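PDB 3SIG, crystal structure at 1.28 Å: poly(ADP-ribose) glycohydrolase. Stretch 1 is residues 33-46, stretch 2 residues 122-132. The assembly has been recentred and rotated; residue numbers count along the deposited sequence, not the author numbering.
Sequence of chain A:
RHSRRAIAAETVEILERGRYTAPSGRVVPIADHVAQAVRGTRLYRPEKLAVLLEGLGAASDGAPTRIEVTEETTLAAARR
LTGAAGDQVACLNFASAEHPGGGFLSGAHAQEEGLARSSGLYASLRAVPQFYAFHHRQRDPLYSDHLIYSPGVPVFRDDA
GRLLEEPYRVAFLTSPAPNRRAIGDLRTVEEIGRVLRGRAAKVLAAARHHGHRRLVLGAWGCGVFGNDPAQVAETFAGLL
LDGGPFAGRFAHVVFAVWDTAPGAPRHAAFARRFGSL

Stretch 1 (33-46) HVAQAVRGTRLYRP
Stretch 2 (122-132) YASLRAVPQFY

How does the backbone bring the two stretches together? Residues 33-39 are the end of a helix that starts earlier in the chain, with phi/psi near -63/-44 over 33-38 and Arg39 loosening to -65/-25; Gly40 (-92/-3) and Thr41 (-69/136) then turn the chain into a short strand, 42-44, before Arg45, which occupies the N-cap position right before the next helix. The second stretch enters as helix at 122, passes through a type I turn from Leu125 to Val128, closed by Val128 N to Leu125 O at 3.0 Å, and becomes helical again after it. Val128, at -120/62, is the bend between them. The register is set by Val38 CA and Ser124 CA, 4.6 Å apart, and by Leu43 CA and Val128 CA, 7.2 Å apart; both numbers rise together, so the stretches advance in the same sense. Together they bury 465 Å².

Why can the helices approach so closely around Val38? The partner there is Ala123, buried, whose single methyl points toward the first stretch and leaves room for branched neighbours. Val34 and Val38 both have chi1 in t (170° and 172°), and their CA-to-CB bonds point sideways. Val34 CG1 meets Ala123 CB at 3.8 Å, and Val38 CG2 reaches the same Ala123 CB, also at 3.8 Å, while lying 3.5 Å from Ala123 O. The other methyl of Val38 is used too: Val38 CG1 sits 4.1 Å from Ala127 CB, so one t rotamer touches two small residues.

What does the polar centre at Thr41 accomplish? Thr41 points toward the second stretch with chi1 in m (-64°), which brings Thr41 OG1 back to Ala37 O at 2.7 Å, where the hydroxyl donates to the carbonyl near the helix end. Ser124, chi1 t (171°), is buried and small enough for the close backbone approach to Val38; it makes a short hydrogen bond between Ser124 OG and Thr41 OG1, 2.6 Å. Ser124 OG is also hydrogen-bonded elsewhere in the structure. Threonine suits this place because it offers a hydroxyl to Ser124 and a methyl to Val128, with Thr41 CG2 3.5 Å from Val128 CG2. Val128, chi1 t (-165°), is buried and directs its CB toward the first stretch.

How does the strand complete the contact? Leu43 points toward the second stretch and has the largest area covered by it, 79 Å². With chi1 t (176°) and chi2 p (60°), its long side chain spans from Val128 to Phe131: Leu43 CB lies 3.9 Å from Val128 CG1, and Leu43 CD1 4.0 Å from Phe131 CD1, at the edge of the buried phenyl ring and near its plane; Phe131 has chi1 t (173°) and chi2 100°. The other methyl, Leu43 CD2, lies 3.7 Å from Gln130 OE1. On the exposed margin, Arg45 (m, t, t, chi4 90°) starts sideways but its end comes nearer, with Arg45 NH2 2.9 Å from Gln130 OE1; the angle is too poor for a hydrogen bond. Gln130 itself points toward the first stretch, with chi1 m (-76°), chi2 t (-164°) and chi3 -8°.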

ATOM      1  N   HIS A  33      17.890   8.830  -2.923  1.00 11.98           N
ATOM      2  CA  HIS A  33      16.983   7.796  -2.447  1.00 12.88           C
ATOM      3  C   HIS A  33      15.812   7.586  -3.394  1.00  9.64           C
ATOM      4  O   HIS A  33      15.395   6.433  -3.607  1.00 10.54           O
ATOM      5  CB  HIS A  33      16.518   8.100  -1.046  1.00 13.19           C
ATOM      6  CG  HIS A  33      17.574   7.862  -0.025  1.00 17.62           C
ATOM      7  ND1 HIS A  33      17.420   8.189   1.302  1.00 21.50           N
ATOM      8  CD2 HIS A  33      18.812   7.336  -0.147  1.00 23.51           C
ATOM      9  CE1 HIS A  33      18.524   7.878   1.956  1.00 25.36           C
ATOM     10  NE2 HIS A  33      19.387   7.362   1.101  1.00 29.45           N
ATOM     11  N   VAL A  34      15.284   8.644  -3.997  1.00  9.86           N
ATOM     12  CA  VAL A  34      14.203   8.502  -4.971  1.00 10.69           C
ATOM     13  C   VAL A  34      14.696   7.720  -6.182  1.00  9.27           C
ATOM     14  O   VAL A  34      14.032   6.788  -6.638  1.00 10.10           O
ATOM     15  CB  VAL A  34      13.625   9.872  -5.381  1.00 10.34           C
ATOM     16  CG1 VAL A  34      12.673   9.747  -6.577  1.00 14.09           C
ATOM     17  CG2 VAL A  34      12.909  10.485  -4.203  1.00 12.74           C
ATOM     18  N   ALA A  35      15.853   8.085  -6.718  1.00 10.88           N
ATOM     19  CA  ALA A  35      16.434   7.380  -7.868  1.00 12.34           C
ATOM     20  C   ALA A  35      16.688   5.919  -7.570  1.00 10.56           C
ATOM     21  O   ALA A  35      16.409   5.068  -8.428  1.00 12.27           O
ATOM     22  CB  ALA A  35      17.704   8.053  -8.323  1.00 13.48           C
ATOM     23  N   GLN A  36      17.139   5.600  -6.368  1.00 11.08           N
ATOM     24  CA  GLN A  36      17.374   4.222  -5.976  1.00 12.28           C
ATOM     25  C   GLN A  36      16.053   3.471  -5.946  1.00 10.61           C
ATOM     26  O   GLN A  36      15.954   2.331  -6.413  1.00 10.94           O
ATOM     27  CB  GLN A  36      18.058   4.126  -4.621  1.00 13.68           C
ATOM     28  CG  GLN A  36      19.500   4.578  -4.636  1.00 15.90           C
ATOM     29  CD  GLN A  36      20.125   4.400  -3.271  1.00 23.51           C
ATOM     30  OE1 GLN A  36      19.803   3.439  -2.556  1.00 32.60           O
ATOM     31  NE2 GLN A  36      20.987   5.337  -2.879  1.00 27.51           N
ATOM     32  N   ALA A  37      15.018   4.060  -5.374  1.00  9.37           N
ATOM     33  CA  ALA A  37      13.724   3.415  -5.328  1.00  8.52           C
ATOM     34  C   ALA A  37      13.200   3.144  -6.735  1.00  8.56           C
ATOM     35  O   ALA A  37      12.666   2.062  -7.000  1.00  9.41           O
ATOM     36  CB  ALA A  37      12.744   4.245  -4.522  1.00 10.56           C
ATOM     37  N   VAL A  38      13.323   4.106  -7.642  1.00  9.45           N
ATOM     38  CA  VAL A  38      12.846   3.917  -9.006  1.00 10.28           C
ATOM     39  C   VAL A  38      13.624   2.799  -9.698  1.00  8.64           C
ATOM     40  O   VAL A  38      13.043   1.902 -10.296  1.00  9.96           O
ATOM     41  CB  VAL A  38      12.972   5.231  -9.813  1.00 10.67           C
ATOM     42  CG1 VAL A  38      12.670   4.974 -11.284  1.00 12.53           C
ATOM     43  CG2 VAL A  38      12.032   6.273  -9.226  1.00 11.18           C
ATOM     44  N   ARG A  39      14.948   2.847  -9.594  1.00 10.15           N
ATOM     45  CA  ARG A  39      15.791   1.845 -10.269  1.00 11.52           C
ATOM     46  C   ARG A  39      15.588   0.436  -9.726  1.00 10.45           C
ATOM     47  O   ARG A  39      15.801  -0.533 -10.458  1.00 13.61           O
ATOM     48  CB  ARG A  39      17.281   2.228 -10.162  1.00 11.80           C
ATOM     49  CG  ARG A  39      17.649   3.448 -10.960  1.00 14.34           C
ATOM     50  CD  ARG A  39      19.175   3.691 -10.988  1.00 18.86           C
ATOM     51  NE  ARG A  39      19.851   2.826 -11.972  1.00 28.48           N
ATOM     52  CZ  ARG A  39      20.832   1.966 -11.700  1.00 32.85           C
ATOM     53  NH1 ARG A  39      21.310   1.839 -10.471  1.00 33.20           N
ATOM     54  NH2 ARG A  39      21.351   1.237 -12.673  1.00 35.63           N
ATOM     55  N   GLY A  40      15.154   0.341  -8.482  1.00  9.70           N
ATOM     56  CA  GLY A  40      14.904  -0.941  -7.844  1.00  9.99           C
ATOM     57  C   GLY A  40      13.477  -1.447  -7.986  1.00  9.66           C
ATOM     58  O   GLY A  40      13.136  -2.518  -7.514  1.00  9.66           O
ATOM     59  N   THR A  41      12.622  -0.645  -8.620  1.00  8.53           N
ATOM     60  CA  THR A  41      11.209  -1.025  -8.774  1.00  8.20           C
ATOM     61  C   THR A  41      11.043  -2.193  -9.705  1.00  8.98           C
ATOM     62  O   THR A  41      11.670  -2.215 -10.765  1.00 11.68           O
ATOM     63  CB  THR A  41      10.413   0.181  -9.248  1.00  8.95           C
ATOM     64  OG1 THR A  41      10.441   1.196  -8.243  1.00  9.40           O
ATOM     65  CG2 THR A  41       8.983  -0.137  -9.576  1.00 10.27           C
ATOM     66  N   ARG A  42      10.203  -3.138  -9.327  1.00  9.58           N
ATOM     67  CA  ARG A  42       9.997  -4.338 -10.111  1.00  9.85           C
ATOM     68  C   ARG A  42       8.529  -4.627 -10.294  1.00  9.52           C
ATOM     69  O   ARG A  42       7.719  -4.512  -9.371  1.00 10.97           O
ATOM     70  CB  ARG A  42      10.684  -5.534  -9.439  1.00 15.30           C
ATOM     71  CG  ARG A  42      12.256  -5.479  -9.536  1.00 24.02           C
ATOM     72  CD  ARG A  42      12.804  -5.269 -10.980  1.00 31.06           C
ATOM     73  NE  ARG A  42      14.283  -5.186 -11.103  1.00 29.33           N
ATOM     74  CZ  ARG A  42      14.998  -4.052 -11.151  1.00 27.70           C
ATOM     75  NH1 ARG A  42      14.410  -2.862 -11.066  1.00 17.45           N
ATOM     76  NH2 ARG A  42      16.323  -4.097 -11.274  1.00 30.97           N
ATOM     77  N   LEU A  43       8.175  -5.020 -11.503  1.00 10.54           N
ATOM     78  CA  LEU A  43       6.852  -5.550 -11.791  1.00 10.88           C
ATOM     79  C   LEU A  43       6.869  -7.063 -11.676  1.00  9.90           C
ATOM     80  O   LEU A  43       7.675  -7.708 -12.331  1.00 12.41           O
ATOM     81  CB  LEU A  43       6.444  -5.129 -13.199  1.00 12.15           C
ATOM     82  CG  LEU A  43       5.107  -5.701 -13.680  1.00 12.15           C
ATOM     83  CD1 LEU A  43       3.935  -5.288 -12.816  1.00 13.36           C
ATOM     84  CD2 LEU A  43       4.886  -5.259 -15.110  1.00 16.76           C
ATOM     85  N   TYR A  44       5.999  -7.610 -10.858  1.00  9.95           N
ATOM     86  CA  TYR A  44       5.781  -9.056 -10.772  1.00 10.62           C
ATOM     87  C   TYR A  44       4.493  -9.436 -11.465  1.00 13.45           C
ATOM     88  O   TYR A  44       3.421  -8.942 -11.095  1.00 13.48           O
ATOM     89  CB  TYR A  44       5.632  -9.458  -9.314  1.00 12.00           C
ATOM     90  CG  TYR A  44       6.940  -9.575  -8.647  1.00 14.25           C
ATOM     91  CD1 TYR A  44       7.654 -10.754  -8.735  1.00 19.60           C
ATOM     92  CD2 TYR A  44       7.456  -8.553  -7.874  1.00 15.04           C
ATOM     93  CE1 TYR A  44       8.869 -10.886  -8.140  1.00 24.66           C
ATOM     94  CE2 TYR A  44       8.679  -8.665  -7.258  1.00 19.78           C
ATOM     95  CZ  TYR A  44       9.383  -9.849  -7.406  1.00 27.50           C
ATOM     96  OH  TYR A  44      10.607 -10.021  -6.822  1.00 28.70           O
ATOM     97  N   ARG A  45       4.596 -10.304 -12.470  1.00 13.45           N
ATOM     98  CA  ARG A  45       3.423 -10.878 -13.116  1.00 14.11           C
ATOM     99  C   ARG A  45       2.815 -11.947 -12.215  1.00 12.52           C
ATOM    100  O   ARG A  45       3.494 -12.534 -11.384  1.00 13.41           O
ATOM    101  CB  ARG A  45       3.801 -11.442 -14.493  1.00 15.41           C
ATOM    102  CG  ARG A  45       4.233 -10.355 -15.429  1.00 18.63           C
ATOM    103  CD  ARG A  45       4.403 -10.818 -16.887  1.00 20.51           C
ATOM    104  NE  ARG A  45       4.644  -9.631 -17.688  1.00 31.56           N
ATOM    105  CZ  ARG A  45       5.848  -9.135 -17.932  1.00 38.83           C
ATOM    106  NH1 ARG A  45       6.922  -9.758 -17.464  1.00 39.63           N
ATOM    107  NH2 ARG A  45       5.978  -8.033 -18.659  1.00 38.95           N
ATOM    108  N   PRO A  46       1.531 -12.257 -12.447  1.00 13.14           N
ATOM    109  CA  PRO A  46       0.827 -13.198 -11.584  1.00 13.81           C
ATOM    110  C   PRO A  46       1.550 -14.519 -11.416  1.00 14.00           C
ATOM    111  O   PRO A  46       1.605 -15.040 -10.305  1.00 16.61           O
ATOM    112  CB  PRO A  46      -0.517 -13.350 -12.294  1.00 16.17           C
ATOM    113  CG  PRO A  46      -0.751 -12.040 -12.881  1.00 16.37           C
ATOM    114  CD  PRO A  46       0.619 -11.586 -13.380  1.00 14.83           C
ATOM    115  N   TYR A 122       5.043   7.876  -6.216  1.00  8.91           N
ATOM    116  CA  TYR A 122       4.653   8.172  -7.603  1.00  8.07           C
ATOM    117  C   TYR A 122       5.808   8.035  -8.567  1.00  8.18           C
ATOM    118  O   TYR A 122       5.609   7.629  -9.694  1.00  9.31           O
ATOM    119  CB  TYR A 122       4.092   9.588  -7.673  1.00 11.34           C
ATOM    120  CG  TYR A 122       3.770  10.208  -9.018  1.00 11.78           C
ATOM    121  CD1 TYR A 122       2.795   9.691  -9.835  1.00 10.95           C
ATOM    122  CD2 TYR A 122       4.404  11.383  -9.408  1.00 13.66           C
ATOM    123  CE1 TYR A 122       2.469  10.357 -11.027  1.00 11.99           C
ATOM    124  CE2 TYR A 122       4.079  12.009 -10.570  1.00 15.81           C
ATOM    125  CZ  TYR A 122       3.135  11.483 -11.347  1.00 12.89           C
ATOM    126  OH  TYR A 122       2.822  12.162 -12.520  1.00 16.67           O
ATOM    127  N   ALA A 123       7.013   8.440  -8.153  1.00  7.84           N
ATOM    128  CA  ALA A 123       8.153   8.334  -9.037  1.00  7.96           C
ATOM    129  C   ALA A 123       8.398   6.862  -9.392  1.00  8.18           C
ATOM    130  O   ALA A 123       8.810   6.568 -10.494  1.00 10.30           O
ATOM    131  CB  ALA A 123       9.390   8.925  -8.409  1.00 10.22           C
ATOM    132  N   SER A 124       8.183   5.956  -8.433  1.00  8.50           N
ATOM    133  CA  SER A 124       8.299   4.532  -8.687  1.00  8.28           C
ATOM    134  C   SER A 124       7.190   4.006  -9.594  1.00  8.59           C
ATOM    135  O   SER A 124       7.443   3.371 -10.608  1.00  9.98           O
ATOM    136  CB  SER A 124       8.313   3.801  -7.333  1.00  8.52           C
ATOM    137  OG  SER A 124       8.216   2.393  -7.515  1.00  8.20           O
ATOM    138  N   LEU A 125       5.942   4.257  -9.207  1.00  8.01           N
ATOM    139  CA  LEU A 125       4.799   3.698  -9.940  1.00  8.05           C
ATOM    140  C   LEU A 125       4.700   4.240 -11.360  1.00  9.97           C
ATOM    141  O   LEU A 125       4.354   3.493 -12.292  1.00 11.04           O
ATOM    142  CB  LEU A 125       3.507   3.930  -9.197  1.00  8.49           C
ATOM    143  CG  LEU A 125       3.461   3.414  -7.779  1.00  8.22           C
ATOM    144  CD1 LEU A 125       2.064   3.659  -7.157  1.00  9.61           C
ATOM    145  CD2 LEU A 125       3.826   1.932  -7.759  1.00 10.25           C
ATOM    146  N   ARG A 126       5.032   5.507 -11.553  1.00  9.99           N
ATOM    147  CA  ARG A 126       4.885   6.101 -12.878  1.00 11.79           C
ATOM    148  C   ARG A 126       5.877   5.476 -13.849  1.00 12.65           C
ATOM    149  O   ARG A 126       5.665   5.568 -15.066  1.00 14.40           O
ATOM    150  CB  ARG A 126       5.059   7.620 -12.834  1.00 13.47           C
ATOM    151  CG  ARG A 126       6.523   8.025 -12.822  1.00 13.68           C
ATOM    152  CD  ARG A 126       6.942   8.976 -11.785  1.00 38.83           C
ATOM    153  NE  ARG A 126       6.699  10.358 -12.120  1.00 37.33           N
ATOM    154  CZ  ARG A 126       7.572  11.358 -11.964  1.00 36.81           C
ATOM    155  NH1 ARG A 126       8.809  11.168 -11.514  1.00 38.94           N
ATOM    156  NH2 ARG A 126       7.193  12.572 -12.281  1.00 35.83           N
ATOM    157  N   ALA A 127       6.919   4.824 -13.335  1.00 11.71           N
ATOM    158  CA  ALA A 127       7.919   4.153 -14.142  1.00 13.40           C
ATOM    159  C   ALA A 127       7.536   2.731 -14.564  1.00 11.53           C
ATOM    160  O   ALA A 127       8.334   2.023 -15.209  1.00 14.67           O
ATOM    161  CB  ALA A 127       9.235   4.132 -13.405  1.00 15.84           C
ATOM    162  N   VAL A 128       6.328   2.293 -14.211  1.00 11.22           N
ATOM    163  CA  VAL A 128       5.873   0.975 -14.596  1.00 10.70           C
ATOM    164  C   VAL A 128       4.605   1.030 -15.445  1.00 13.22           C
ATOM    165  O   VAL A 128       3.553   0.525 -15.061  1.00 11.11           O
ATOM    166  CB  VAL A 128       5.647   0.071 -13.372  1.00 10.61           C
ATOM    167  CG1 VAL A 128       5.532  -1.382 -13.801  1.00 12.15           C
ATOM    168  CG2 VAL A 128       6.788   0.256 -12.330  1.00 12.12           C
ATOM    169  N   PRO A 129       4.697   1.660 -16.613  1.00 12.16           N
ATOM    170  CA  PRO A 129       3.502   1.814 -17.441  1.00 12.42           C
ATOM    171  C   PRO A 129       2.888   0.491 -17.849  1.00 13.01           C
ATOM    172  O   PRO A 129       1.689   0.429 -18.133  1.00 13.58           O
ATOM    173  CB  PRO A 129       4.021   2.565 -18.668  1.00 13.62           C
ATOM    174  CG  PRO A 129       5.505   2.328 -18.676  1.00 15.54           C
ATOM    175  CD  PRO A 129       5.894   2.247 -17.256  1.00 12.48           C
ATOM    176  N   GLN A 130       3.670  -0.590 -17.901  1.00 12.51           N
ATOM    177  CA  GLN A 130       3.138  -1.892 -18.296  1.00 15.37           C
ATOM    178  C   GLN A 130       2.008  -2.339 -17.370  1.00 13.20           C
ATOM    179  O   GLN A 130       1.076  -3.003 -17.793  1.00 14.42           O
ATOM    180  CB  GLN A 130       4.208  -3.008 -18.285  1.00 18.24           C
ATOM    181  CG  GLN A 130       5.191  -2.994 -19.450  1.00 25.27           C
ATOM    182  CD  GLN A 130       5.946  -4.319 -19.564  1.00 48.59           C
ATOM    183  OE1 GLN A 130       5.845  -5.179 -18.688  1.00 57.95           O
ATOM    184  NE2 GLN A 130       6.690  -4.494 -20.649  1.00 58.39           N
ATOM    185  N   PHE A 131       2.132  -2.052 -16.079  1.00 12.12           N
ATOM    186  CA  PHE A 131       1.104  -2.444 -15.095  1.00 11.66           C
ATOM    187  C   PHE A 131      -0.238  -1.796 -15.418  1.00 11.78           C
ATOM    188  O   PHE A 131      -1.295  -2.447 -15.482  1.00 11.96           O
ATOM    189  CB  PHE A 131       1.608  -2.073 -13.707  1.00  9.92           C
ATOM    190  CG  PHE A 131       0.602  -2.244 -12.582  1.00  9.90           C
ATOM    191  CD1 PHE A 131       0.639  -3.361 -11.757  1.00 10.21           C
ATOM    192  CD2 PHE A 131      -0.300  -1.238 -12.285  1.00  9.60           C
ATOM    193  CE1 PHE A 131      -0.222  -3.460 -10.674  1.00 10.12           C
ATOM    194  CE2 PHE A 131      -1.166  -1.330 -11.194  1.00  9.83           C
ATOM    195  CZ  PHE A 131      -1.106  -2.442 -10.382  1.00 10.74           C
ATOM    196  N   TYR A 132      -0.182  -0.497 -15.616  1.00 11.03           N
ATOM    197  CA  TYR A 132      -1.366   0.302 -15.893  1.00 11.82           C
ATOM    198  C   TYR A 132      -1.949  -0.000 -17.258  1.00 12.13           C
ATOM    199  O   TYR A 132      -3.156  -0.155 -17.399  1.00 14.08           O
ATOM    200  CB  TYR A 132      -1.045   1.799 -15.666  1.00 10.50           C
ATOM    201  CG  TYR A 132      -0.610   1.990 -14.243  1.00  9.37           C
ATOM    202  CD1 TYR A 132      -1.556   2.004 -13.220  1.00  9.34           C
ATOM    203  CD2 TYR A 132       0.724   2.089 -13.889  1.00 10.29           C
ATOM    204  CE1 TYR A 132      -1.168   2.093 -11.887  1.00  9.69           C
ATOM    205  CE2 TYR A 132       1.118   2.175 -12.580  1.00  9.21           C
ATOM    206  CZ  TYR A 132       0.164   2.199 -11.569  1.00  8.58           C
ATOM    207  OH  TYR A 132       0.567   2.274 -10.238  1.00  9.29           O
TER